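Local coordinates for protein acetyl transferase (Salmonella typhimurium, PDB 1S7K) that probably transfers the acetyl group of acetyl-coenzyme A to the N-terminal amine of ribosomal protein L7/L12, as a dimeric member of the GNAT family, at residues G157-A162 with V172-R177; A96-Y101 with V134-V139; I130-I135 with A176-A181. One frame throughout, in Å; residues are numbered along the deposited sequence.

Overall arrangement
All three contacts lie in one mixed sheet and meet on the strands 132-138 and 168-178. Contact 2 pairs 96-103 with 132-138 in parallel, contact 3 pairs 132-138 with the end of 168-178 antiparallel, and contact 1 adds 154-165, one of this chain's two outermost strands. The centres of contacts 1 and 2 are about 9 Å apart, those of 2 and 3 about 11 Å, those of 1 and 3 about 15 Å. Contact 2 holds Y101 and C137, both of which bind CoA, C137 covalently; in contact 1 the side chain of N173 comes within about 5 Å of that of C137. No CoA is bound in this model. Contacts 1 and 3 both touch the second subunit.

Contact 1 (G157-A162 with V172-R177); sequences GCMKQA and VNMYAR
M159 and M174 cross obliquely on one face of the hairpin, the sulfur SD of M159 lying 3.8 Å from the terminal methyl CE of M174. The bend at chi3 of M174 (-72°) places the CE that meets this sulfur. V172 shares this face. Its CG2 branch, anti to the carbonyl carbon, meets CB of A162 at 3.9 Å, the chain having turned a corner at K160 and Q161 that brings A162 beside V172. On the other face C158 and N173 form a non-hydrogen-bonded pair: SG of C158, anti to the backbone N (chi1 -174°), lies 3.8 Å from OD1 of N173, a van der Waals approach. The amide nitrogen ND2 of N173 is held instead by OD1 of N145. Between the two faces the backbones form two hydrogen-bonded pairs. M159 N bonds V172 O at 2.7 Å. In return, V172 N bonds M159 O at 2.9 Å. G157 and M174 are less even, with a nearly straight 2.8 Å bond from M174 N to G157 O and a weak return from G157 N to M174 O. M159 of the second subunit packs on M174, and R132 of that subunit packs on M159 and A162. This is an antiparallel beta hairpin of strands 154-165 and 168-178, at the edge of the GNAT sheet and in the dimer interface.

Contact 2 (A96-Y101 with V134-V139); sequences AAYIGY and VIKCRV
Y98 and V134 stand side by side on one face of the sheet and point the same way. The apolar part of the contact starts here: CG1 of V134 lies 3.5 Å from CD2 of the Y98 ring, approaching it obliquely, and CD of K136 reaches the same ring atom at 3.8 Å. CG of Y98 is anti to the carbonyl carbon (chi1 -61°), which starts the ring off alongside V134. The hydroxyl OH of Y98 is hydrogen-bonded to OE2 of E91. On the opposite face CB of I99 lies against CG1 of I135 at 3.9 Å, the two side chains running at a slant to each other, and both also pack on L117 of helix 112-127.

Two direct hydrogen bonds join the backbones, as expected for a parallel pair: V134 N to A97 O and I99 N to V134 O, each 2.7 Å. The CA of Y98 adds a CH...O contact to V134 O at 3.3 Å.

Beyond I99 the strands splay apart, the short segments lying 48° from parallel, and water takes over. One water accepts from K136 N and lies within bonding distance of I99 O, with a weak approach to V134 O; a second lies 2.7 Å from I99 O and 2.8 Å from K136 O.

Such splaying is the hallmark of the GNAT fold, where the opening between these two strands admits the pantetheine arm of acetyl-CoA, as it probably does here; Y101 and C137, both CoA-binding, lie on the diverging ends. Past I99 the facing backbone groups of I99 and K136 are linked through water rather than to each other, consistent with a cleft that can take a ligand.

Contact 3 (I130-I135 with A176-A181); sequences IRRFVI and ARIIDA
R131 and D180 form a salt bridge: NE gives OD2 a nearly straight bond of 2.6 Å, in the guanidinium plane and on the anti side of the carboxylate oxygen, while NH2 adds a weak one. The two planes are 69° apart, and OD2 alone is gripped by R131. A bend at chi3 (-60°) sets NE of R131 for this bond.

In the backbone, F133 and R177 make a hydrogen-bonded pair, F133 N to R177 O at 2.8 Å and R177 N to F133 O at 2.9 Å. Past the strand end I179 N bonds R131 O at 2.9 Å, and a water bridges I130 O and I179 O.

Packing divides by face. On one, the extended R132 lays its guanidinium over CB of A176, NH2 at 3.3 Å, while CD1 of I178 touches its CG at 3.5 Å; NH1 of R132 is paired with E156. On the other, CB of I179 meets the F133 ring at its edge, 4.1 Å from CE1.

F133 and R177 face M121 of helix 112-127, and I179 faces A125. Strand 96-103 flanks 132-138 on its other side, I99 touching F133; on the opposite face I178 meets Q161 of the second subunit.

Contact 1 (G157-A162 with V172-R177)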
loop_
_atom_site.group_PDB
_atom_site.type_symbol
_atom_site.label_atom_id
_atom_site.label_comp_id
_atom_site.label_asym_id
_atom_site.label_seq_id
_atom_site.Cartn_x
_atom_site.Cartn_y
_atom_site.Cartn_z
ATOM N N GLY A 157 13.128 -0.211 -5.761
ATOM C CA GLY A 157 12.989 -1.649 -6.013
ATOM C C GLY A 157 12.005 -1.943 -7.120
ATOM O O GLY A 157 11.302 -1.039 -7.610
ATOM N N CYS A 158 11.901 -3.234 -7.424
ATOM C CA CYS A 158 11.007 -3.748 -8.474
ATOM C C CYS A 158 10.129 -4.832 -7.842
ATOM O O CYS A 158 10.659 -5.847 -7.366
ATOM C CB CYS A 158 11.874 -4.359 -9.561
ATOM S SG CYS A 158 10.856 -4.835 -10.955
ATOM N N MET A 159 8.797 -4.607 -7.774
ATOM C CA MET A 159 7.894 -5.572 -7.169
ATOM C C MET A 159 7.451 -6.533 -8.274
ATOM O O MET A 159 6.813 -6.112 -9.203
ATOM C CB MET A 159 6.710 -4.800 -6.639
ATOM C CG MET A 159 7.185 -3.748 -5.551
ATOM S SD MET A 159 5.901 -2.537 -5.178
ATOM C CE MET A 159 4.661 -3.495 -4.479
ATOM N N LYS A 160 7.780 -7.807 -8.112
ATOM C CA LYS A 160 7.494 -8.809 -9.142
ATOM C C LYS A 160 6.031 -9.086 -9.377
ATOM O O LYS A 160 5.329 -9.353 -8.431
ATOM C CB LYS A 160 8.213 -10.098 -8.757
ATOM C CG LYS A 160 8.148 -11.196 -9.778
ATOM C CD LYS A 160 8.782 -12.489 -9.240
ATOM C CE LYS A 160 9.996 -12.910 -10.051
ATOM N NZ LYS A 160 10.054 -14.436 -9.926
ATOM N N GLN A 161 5.552 -8.997 -10.626
ATOM C CA GLN A 161 4.135 -9.343 -10.880
ATOM C C GLN A 161 3.129 -8.705 -9.940
ATOM O O GLN A 161 2.137 -9.299 -9.553
ATOM C CB GLN A 161 3.996 -10.887 -10.809
ATOM C CG GLN A 161 4.864 -11.554 -11.864
ATOM C CD GLN A 161 5.136 -13.062 -11.559
ATOM O OE1 GLN A 161 6.219 -13.597 -11.865
ATOM N NE2 GLN A 161 4.168 -13.716 -10.979
ATOM N N ALA A 162 3.349 -7.441 -9.639
ATOM C CA ALA A 162 2.526 -6.771 -8.695
ATOM C C ALA A 162 1.253 -6.088 -9.205
ATOM O O ALA A 162 0.327 -5.787 -8.404
ATOM C CB ALA A 162 3.413 -5.771 -7.966
ATOM N N VAL A 172 6.438 -4.040 -11.239
ATOM C CA VAL A 172 6.216 -2.627 -10.952
ATOM C C VAL A 172 7.433 -2.000 -10.265
ATOM O O VAL A 172 7.892 -2.530 -9.290
ATOM C CB VAL A 172 5.030 -2.473 -9.953
ATOM C CG1 VAL A 172 4.826 -0.985 -9.504
ATOM C CG2 VAL A 172 3.736 -2.937 -10.625
ATOM N N ASN A 173 7.906 -0.873 -10.768
ATOM C CA ASN A 173 9.030 -0.168 -10.150
ATOM C C ASN A 173 8.485 0.701 -9.029
ATOM O O ASN A 173 7.432 1.346 -9.161
ATOM C CB ASN A 173 9.739 0.717 -11.174
ATOM C CG ASN A 173 10.707 -0.073 -12.063
ATOM O OD1 ASN A 173 11.250 -1.098 -11.653
ATOM N ND2 ASN A 173 10.921 0.408 -13.291
ATOM N N MET A 174 9.201 0.714 -7.917
ATOM C CA MET A 174 8.811 1.573 -6.838
ATOM C C MET A 174 9.896 2.622 -6.738
ATOM O O MET A 174 11.070 2.302 -6.510
ATOM C CB MET A 174 8.676 0.811 -5.505
ATOM C CG MET A 174 8.421 1.884 -4.380
ATOM S SD MET A 174 8.040 1.170 -2.768
ATOM C CE MET A 174 6.385 0.585 -3.131
ATOM N N TYR A 175 9.478 3.886 -6.865
ATOM C CA TYR A 175 10.358 5.071 -6.818
ATOM C C TYR A 175 9.979 5.956 -5.646
ATOM O O TYR A 175 8.799 6.045 -5.283
ATOM C CB TYR A 175 10.154 5.935 -8.065
ATOM C CG TYR A 175 10.669 5.372 -9.368
ATOM C CD1 TYR A 175 11.995 5.582 -9.769
ATOM C CD2 TYR A 175 9.807 4.696 -10.237
ATOM C CE1 TYR A 175 12.430 5.122 -11.076
ATOM C CE2 TYR A 175 10.222 4.246 -11.482
ATOM C CZ TYR A 175 11.546 4.473 -11.907
ATOM O OH TYR A 175 11.932 4.080 -13.220
ATOM N N ALA A 176 10.947 6.612 -5.044
ATOM C CA ALA A 176 10.580 7.519 -3.955
ATOM C C ALA A 176 11.448 8.751 -3.929
ATOM O O ALA A 176 12.598 8.742 -4.385
ATOM C CB ALA A 176 10.622 6.802 -2.521
ATOM N N ARG A 177 10.865 9.834 -3.435
ATOM C CA ARG A 177 11.602 11.067 -3.197
ATOM C C ARG A 177 11.208 11.552 -1.823
ATOM O O ARG A 177 9.996 11.596 -1.521
ATOM C CB ARG A 177 11.198 12.157 -4.205
ATOM C CG ARG A 177 12.225 13.308 -4.143
ATOM C CD ARG A 177 12.247 14.130 -5.453
ATOM N NE ARG A 177 12.790 15.441 -5.158
ATOM C CZ ARG A 177 12.579 16.534 -5.881
ATOM N NH1 ARG A 177 11.846 16.486 -6.990
ATOM N NH2 ARG A 177 13.026 17.708 -5.416
#

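Contact 2 (A96-Y101 with V134-V139)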
loop_
_atom_site.group_PDB
_atom_site.type_symbol
_atom_site.label_atom_id
_atom_site.label_comp_id
_atom_site.label_asym_id
_atom_site.label_seq_id
_atom_site.Cartn_x
_atom_site.Cartn_y
_atom_site.Cartn_z
ATOM N N ALA A 96 3.479 9.642 4.121
ATOM C CA ALA A 96 3.806 9.085 2.792
ATOM C C ALA A 96 2.597 9.136 1.833
ATOM O O ALA A 96 1.440 8.833 2.217
ATOM C CB ALA A 96 4.286 7.621 2.951
ATOM N N ALA A 97 2.869 9.460 0.569
ATOM C CA ALA A 97 1.826 9.528 -0.447
ATOM C C ALA A 97 2.240 8.779 -1.691
ATOM O O ALA A 97 3.421 8.851 -2.077
ATOM C CB ALA A 97 1.542 10.950 -0.798
ATOM N N TYR A 98 1.297 8.076 -2.317
ATOM C CA TYR A 98 1.588 7.378 -3.575
ATOM C C TYR A 98 0.970 8.251 -4.687
ATOM O O TYR A 98 -0.184 8.673 -4.624
ATOM C CB TYR A 98 0.963 5.983 -3.569
ATOM C CG TYR A 98 1.538 5.156 -2.437
ATOM C CD1 TYR A 98 0.999 5.197 -1.162
ATOM C CD2 TYR A 98 2.678 4.406 -2.642
ATOM C CE1 TYR A 98 1.620 4.478 -0.087
ATOM C CE2 TYR A 98 3.299 3.712 -1.611
ATOM C CZ TYR A 98 2.778 3.742 -0.353
ATOM O OH TYR A 98 3.400 2.999 0.623
ATOM N N ILE A 99 1.765 8.555 -5.679
ATOM C CA ILE A 99 1.327 9.444 -6.754
ATOM C C ILE A 99 0.639 8.761 -7.965
ATOM O O ILE A 99 1.108 7.740 -8.470
ATOM C CB ILE A 99 2.575 10.237 -7.295
ATOM C CG1 ILE A 99 3.095 11.228 -6.240
ATOM C CG2 ILE A 99 2.201 10.941 -8.606
ATOM C CD1 ILE A 99 4.603 11.568 -6.319
ATOM N N GLY A 100 -0.413 9.365 -8.493
ATOM C CA GLY A 100 -1.043 8.782 -9.701
ATOM C C GLY A 100 -1.338 9.978 -10.610
ATOM O O GLY A 100 -1.453 11.045 -10.091
ATOM N N TYR A 101 -1.350 9.836 -11.935
ATOM C CA TYR A 101 -1.661 11.001 -12.785
ATOM C C TYR A 101 -2.086 10.527 -14.154
ATOM O O TYR A 101 -1.835 9.370 -14.534
ATOM C CB TYR A 101 -0.423 11.908 -13.008
ATOM C CG TYR A 101 0.499 11.436 -14.164
ATOM C CD1 TYR A 101 0.483 12.056 -15.424
ATOM C CD2 TYR A 101 1.376 10.387 -13.981
ATOM C CE1 TYR A 101 1.350 11.622 -16.488
ATOM C CE2 TYR A 101 2.247 9.943 -15.028
ATOM C CZ TYR A 101 2.225 10.558 -16.285
ATOM O OH TYR A 101 3.064 10.041 -17.297
ATOM N N VAL A 134 5.826 8.771 -3.278
ATOM C CA VAL A 134 6.111 7.520 -3.959
ATOM C C VAL A 134 5.446 7.333 -5.269
ATOM O O VAL A 134 4.303 7.714 -5.402
ATOM C CB VAL A 134 5.663 6.338 -3.058
ATOM C CG1 VAL A 134 5.989 4.978 -3.713
ATOM C CG2 VAL A 134 6.424 6.477 -1.670
ATOM N N ILE A 135 6.189 6.826 -6.266
ATOM C CA ILE A 135 5.583 6.504 -7.587
ATOM C C ILE A 135 5.756 5.025 -7.822
ATOM O O ILE A 135 6.917 4.535 -7.879
ATOM C CB ILE A 135 6.276 7.224 -8.771
ATOM C CG1 ILE A 135 5.879 8.703 -8.741
ATOM C CG2 ILE A 135 5.850 6.527 -10.150
ATOM C CD1 ILE A 135 6.691 9.680 -9.656
ATOM N N LYS A 136 4.641 4.297 -7.935
ATOM C CA LYS A 136 4.717 2.872 -8.278
ATOM C C LYS A 136 4.198 2.847 -9.701
ATOM O O LYS A 136 3.103 3.424 -9.959
ATOM C CB LYS A 136 3.777 2.045 -7.376
ATOM C CG LYS A 136 4.232 1.909 -5.943
ATOM C CD LYS A 136 3.101 1.427 -5.026
ATOM C CE LYS A 136 2.773 0.012 -5.255
ATOM N NZ LYS A 136 1.507 -0.312 -4.473
ATOM N N CYS A 137 4.994 2.310 -10.629
ATOM C CA CYS A 137 4.462 2.209 -12.003
ATOM C C CYS A 137 5.026 0.963 -12.676
ATOM O O CYS A 137 6.155 0.510 -12.346
ATOM C CB CYS A 137 4.855 3.444 -12.769
ATOM S SG CYS A 137 6.676 3.713 -12.970
ATOM N N ARG A 138 4.283 0.408 -13.631
ATOM C CA ARG A 138 4.731 -0.808 -14.315
ATOM C C ARG A 138 6.107 -0.575 -14.932
ATOM O O ARG A 138 6.404 0.523 -15.407
ATOM C CB ARG A 138 3.752 -1.198 -15.421
ATOM C CG ARG A 138 2.458 -1.803 -14.879
ATOM C CD ARG A 138 1.496 -2.250 -16.059
ATOM N NE ARG A 138 1.888 -1.676 -17.347
ATOM C CZ ARG A 138 1.524 -0.491 -17.832
ATOM N NH1 ARG A 138 2.000 -0.122 -19.006
ATOM N NH2 ARG A 138 0.680 0.331 -17.172
ATOM N N VAL A 139 6.928 -1.618 -14.934
ATOM C CA VAL A 139 8.244 -1.506 -15.503
ATOM C C VAL A 139 8.094 -1.092 -16.997
ATOM O O VAL A 139 8.869 -0.277 -17.500
ATOM C CB VAL A 139 9.000 -2.837 -15.380
ATOM C CG1 VAL A 139 10.296 -2.802 -16.194
ATOM C CG2 VAL A 139 9.307 -3.091 -13.906
HETATM O O HOH W 1 2.231 5.397 -6.979
HETATM O O HOH W 2 1.782 5.841 -10.319
#

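Contact 3 (I130-I135 with A176-A181)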
loop_
_atom_site.group_PDB
_atom_site.type_symbol
_atom_site.label_atom_id
_atom_site.label_comp_id
_atom_site.label_asym_id
_atom_site.label_seq_id
_atom_site.Cartn_x
_atom_site.Cartn_y
_atom_site.Cartn_z
ATOM N N ILE A 130 3.359 15.798 4.444
ATOM C CA ILE A 130 3.840 14.678 3.600
ATOM C C ILE A 130 5.330 14.974 3.336
ATOM O O ILE A 130 5.671 16.092 2.922
ATOM C CB ILE A 130 3.087 14.576 2.267
ATOM C CG1 ILE A 130 1.573 14.547 2.527
ATOM C CG2 ILE A 130 3.523 13.295 1.490
ATOM C CD1 ILE A 130 0.769 14.090 1.336
ATOM N N ARG A 131 6.186 13.952 3.531
ATOM C CA ARG A 131 7.632 14.024 3.348
ATOM C C ARG A 131 8.175 12.917 2.393
ATOM O O ARG A 131 9.222 13.073 1.826
ATOM C CB ARG A 131 8.370 13.845 4.686
ATOM C CG ARG A 131 8.188 12.416 5.298
ATOM C CD ARG A 131 8.612 12.444 6.761
ATOM N NE ARG A 131 10.021 12.837 6.864
ATOM C CZ ARG A 131 11.054 12.037 6.543
ATOM N NH1 ARG A 131 10.871 10.801 6.095
ATOM N NH2 ARG A 131 12.283 12.491 6.686
ATOM N N ARG A 132 7.422 11.843 2.198
ATOM C CA ARG A 132 7.854 10.726 1.361
ATOM C C ARG A 132 6.850 10.606 0.187
ATOM O O ARG A 132 5.651 10.338 0.381
ATOM C CB ARG A 132 7.888 9.407 2.179
ATOM C CG ARG A 132 8.412 8.161 1.305
ATOM C CD ARG A 132 8.436 6.838 2.175
ATOM N NE ARG A 132 8.292 5.674 1.314
ATOM C CZ ARG A 132 9.248 5.207 0.508
ATOM N NH1 ARG A 132 8.987 4.189 -0.303
ATOM N NH2 ARG A 132 10.497 5.669 0.587
ATOM N N PHE A 133 7.336 10.840 -1.030
ATOM C CA PHE A 133 6.452 10.807 -2.180
ATOM C C PHE A 133 6.809 9.603 -2.982
ATOM O O PHE A 133 7.988 9.420 -3.312
ATOM C CB PHE A 133 6.639 12.081 -3.030
ATOM C CG PHE A 133 6.366 13.337 -2.269
ATOM C CD1 PHE A 133 7.392 13.970 -1.573
ATOM C CD2 PHE A 133 5.068 13.834 -2.181
ATOM C CE1 PHE A 133 7.133 15.078 -0.799
ATOM C CE2 PHE A 133 4.799 14.969 -1.391
ATOM C CZ PHE A 133 5.854 15.590 -0.699
ATOM N N VAL A 134 5.826 8.771 -3.278
ATOM C CA VAL A 134 6.111 7.520 -3.959
ATOM C C VAL A 134 5.446 7.333 -5.269
ATOM O O VAL A 134 4.303 7.714 -5.402
ATOM C CB VAL A 134 5.663 6.338 -3.058
ATOM C CG1 VAL A 134 5.989 4.978 -3.713
ATOM C CG2 VAL A 134 6.424 6.477 -1.670
ATOM N N ILE A 135 6.189 6.826 -6.266
ATOM C CA ILE A 135 5.583 6.504 -7.587
ATOM C C ILE A 135 5.756 5.025 -7.822
ATOM O O ILE A 135 6.917 4.535 -7.879
ATOM C CB ILE A 135 6.276 7.224 -8.771
ATOM C CG1 ILE A 135 5.879 8.703 -8.741
ATOM C CG2 ILE A 135 5.850 6.527 -10.150
ATOM C CD1 ILE A 135 6.691 9.680 -9.656
ATOM N N ALA A 176 10.947 6.612 -5.044
ATOM C CA ALA A 176 10.580 7.519 -3.955
ATOM C C ALA A 176 11.448 8.751 -3.929
ATOM O O ALA A 176 12.598 8.742 -4.385
ATOM C CB ALA A 176 10.622 6.802 -2.521
ATOM N N ARG A 177 10.865 9.834 -3.435
ATOM C CA ARG A 177 11.602 11.067 -3.197
ATOM C C ARG A 177 11.208 11.552 -1.823
ATOM O O ARG A 177 9.996 11.596 -1.521
ATOM C CB ARG A 177 11.198 12.157 -4.205
ATOM C CG ARG A 177 12.225 13.308 -4.143
ATOM C CD ARG A 177 12.247 14.130 -5.453
ATOM N NE ARG A 177 12.790 15.441 -5.158
ATOM C CZ ARG A 177 12.579 16.534 -5.881
ATOM N NH1 ARG A 177 11.846 16.486 -6.990
ATOM N NH2 ARG A 177 13.026 17.708 -5.416
ATOM N N ILE A 178 12.204 11.898 -0.991
ATOM C CA ILE A 178 11.943 12.434 0.344
ATOM C C ILE A 178 12.271 13.955 0.279
ATOM O O ILE A 178 13.321 14.359 -0.282
ATOM C CB ILE A 178 12.867 11.810 1.415
ATOM C CG1 ILE A 178 12.739 10.265 1.432
ATOM C CG2 ILE A 178 12.586 12.460 2.816
ATOM C CD1 ILE A 178 11.492 9.731 1.990
ATOM N N ILE A 179 11.378 14.781 0.812
ATOM C CA ILE A 179 11.599 16.241 0.882
ATOM C C ILE A 179 11.148 16.667 2.320
ATOM O O ILE A 179 9.951 16.775 2.633
ATOM C CB ILE A 179 10.747 17.002 -0.218
ATOM C CG1 ILE A 179 11.126 16.508 -1.610
ATOM C CG2 ILE A 179 11.066 18.450 -0.147
ATOM C CD1 ILE A 179 10.319 17.187 -2.795
ATOM N N ASP A 180 12.139 16.864 3.190
ATOM C CA ASP A 180 11.914 17.200 4.614
ATOM C C ASP A 180 13.280 17.723 5.089
ATOM O O ASP A 180 13.945 18.453 4.328
ATOM C CB ASP A 180 11.550 15.940 5.387
ATOM C CG ASP A 180 10.959 16.230 6.789
ATOM O OD1 ASP A 180 10.702 17.413 7.131
ATOM O OD2 ASP A 180 10.712 15.245 7.513
ATOM N N ALA A 181 13.726 17.318 6.276
ATOM C CA ALA A 181 15.022 17.808 6.813
ATOM C C ALA A 181 16.226 17.143 6.146
ATOM O O ALA A 181 16.089 16.099 5.459
ATOM C CB ALA A 181 15.057 17.620 8.357
HETATM O O HOH W 3 7.792 17.467 4.338
#